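Local coordinates for protein probable adenylyl-sulfate kinase (Aeropyrum pernix, PDB 2YVU) that probably phosphorylates adenosine 5'-phosphosulfate at its 3' position with ATP, giving activated sulfate (3'-phosphoadenylyl sulfate), at residues Ile74-Ile77 with Ala78-Ala82. Numbering follows the deposited sequence.
Sequences IAWI and ARLLA
R79 lies alongside W76, three residues earlier on the same helix, and both side chains point the same way. The guanidinium group and the indole are nearly parallel, with 18° between their planes. W76 CH2 sits over the centre of the guanidinium face, 3.4 Å from R79 CZ. R79 CD makes a CH-pi contact, 4.2 Å from the centroid of the W76 six-membered ring. The R79 chain reaches this far because CG is anti to the backbone N (chi1 166°) and the rest is extended. L80 CD1 meets the indole edge, 4.1 Å from W76 CE3. I77 CG2 touches L81 CD1 at 4.0 Å. Beneath these side chains, backbone N-H groups of A78, R79, L80 and L81 donate hydrogen bonds to the carbonyl oxygens of I74, A75, W76 and I77, respectively. Further out, R79 NE pairs with E110 and NH2 with E109 in salt bridges that probably hold the guanidinium over the ring. With an alanine here, both glutamates would probably lose this partner and the six-membered ring its stacked guanidinium. I77 and L81 pack on their counterparts in the second subunit. This is i to i+3 and i to i+4 packing on alpha-helix 64-82, which flanks the parallel sheet of the P-loop kinase fold.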
loop_
_atom_site.group_PDB
_atom_site.type_symbol
_atom_site.label_atom_id
_atom_site.label_comp_id
_atom_site.label_asym_id
_atom_site.label_seq_id
_atom_site.Cartn_x
_atom_site.Cartn_y
_atom_site.Cartn_z
ATOM N N ILE A 74 -6.215 -1.279 2.540
ATOM C CA ILE A 74 -5.246 -2.130 3.218
ATOM C C ILE A 74 -5.187 -3.493 2.544
ATOM O O ILE A 74 -4.116 -4.055 2.373
ATOM C CB ILE A 74 -5.608 -2.332 4.705
ATOM C CG1 ILE A 74 -5.435 -1.007 5.464
ATOM C CG2 ILE A 74 -4.719 -3.416 5.313
ATOM C CD1 ILE A 74 -4.054 -0.368 5.276
ATOM N N ALA A 75 -6.356 -4.017 2.170
ATOM C CA ALA A 75 -6.449 -5.315 1.511
ATOM C C ALA A 75 -5.634 -5.323 0.201
ATOM O O ALA A 75 -5.000 -6.302 -0.166
ATOM C CB ALA A 75 -7.911 -5.619 1.211
ATOM N N TRP A 76 -5.651 -4.220 -0.511
ATOM C CA TRP A 76 -4.899 -4.194 -1.750
ATOM C C TRP A 76 -3.404 -4.130 -1.540
ATOM O O TRP A 76 -2.652 -4.804 -2.250
ATOM C CB TRP A 76 -5.372 -3.045 -2.606
ATOM C CG TRP A 76 -6.491 -3.504 -3.480
ATOM C CD1 TRP A 76 -7.831 -3.337 -3.273
ATOM C CD2 TRP A 76 -6.358 -4.260 -4.685
ATOM N NE1 TRP A 76 -8.539 -3.940 -4.281
ATOM C CE2 TRP A 76 -7.658 -4.513 -5.163
ATOM C CE3 TRP A 76 -5.258 -4.748 -5.406
ATOM C CZ2 TRP A 76 -7.895 -5.235 -6.341
ATOM C CZ3 TRP A 76 -5.492 -5.467 -6.581
ATOM C CH2 TRP A 76 -6.804 -5.700 -7.034
ATOM N N ILE A 77 -2.982 -3.334 -0.555
ATOM C CA ILE A 77 -1.570 -3.184 -0.227
ATOM C C ILE A 77 -1.070 -4.549 0.240
ATOM O O ILE A 77 0.016 -4.984 -0.123
ATOM C CB ILE A 77 -1.371 -2.156 0.898
ATOM C CG1 ILE A 77 -1.831 -0.771 0.417
ATOM C CG2 ILE A 77 0.072 -2.168 1.375
ATOM C CD1 ILE A 77 -1.833 0.340 1.510
ATOM N N ALA A 78 -1.878 -5.221 1.042
ATOM C CA ALA A 78 -1.519 -6.552 1.536
ATOM C C ALA A 78 -1.424 -7.550 0.377
ATOM O O ALA A 78 -0.544 -8.382 0.339
ATOM C CB ALA A 78 -2.565 -7.038 2.539
ATOM N N ARG A 79 -2.348 -7.458 -0.566
ATOM C CA ARG A 79 -2.355 -8.365 -1.703
ATOM C C ARG A 79 -1.101 -8.157 -2.575
ATOM O O ARG A 79 -0.442 -9.119 -2.993
ATOM C CB ARG A 79 -3.653 -8.145 -2.493
ATOM C CG ARG A 79 -3.693 -8.746 -3.890
ATOM C CD ARG A 79 -5.109 -8.622 -4.472
ATOM N NE ARG A 79 -5.196 -8.982 -5.888
ATOM C CZ ARG A 79 -6.340 -9.079 -6.570
ATOM N NH1 ARG A 79 -7.505 -8.852 -5.974
ATOM N NH2 ARG A 79 -6.324 -9.388 -7.857
ATOM N N LEU A 80 -0.763 -6.895 -2.836
ATOM C CA LEU A 80 0.413 -6.589 -3.631
ATOM C C LEU A 80 1.679 -7.103 -2.950
ATOM O O LEU A 80 2.541 -7.683 -3.592
ATOM C CB LEU A 80 0.539 -5.083 -3.837
ATOM C CG LEU A 80 0.103 -4.482 -5.176
ATOM C CD1 LEU A 80 -1.139 -5.142 -5.688
ATOM C CD2 LEU A 80 -0.114 -2.976 -4.972
ATOM N N LEU A 81 1.807 -6.878 -1.656
ATOM C CA LEU A 81 3.013 -7.340 -0.974
ATOM C C LEU A 81 3.074 -8.868 -0.988
ATOM O O LEU A 81 4.111 -9.473 -1.301
ATOM C CB LEU A 81 3.036 -6.827 0.474
ATOM C CG LEU A 81 3.363 -5.333 0.697
ATOM C CD1 LEU A 81 2.961 -4.903 2.114
ATOM C CD2 LEU A 81 4.852 -5.090 0.482
ATOM N N ALA A 82 1.950 -9.493 -0.671
ATOM C CA ALA A 82 1.907 -10.943 -0.595
ATOM C C ALA A 82 2.166 -11.640 -1.924
ATOM O O ALA A 82 2.813 -12.688 -1.952
ATOM C CB ALA A 82 0.569 -11.396 0.007
#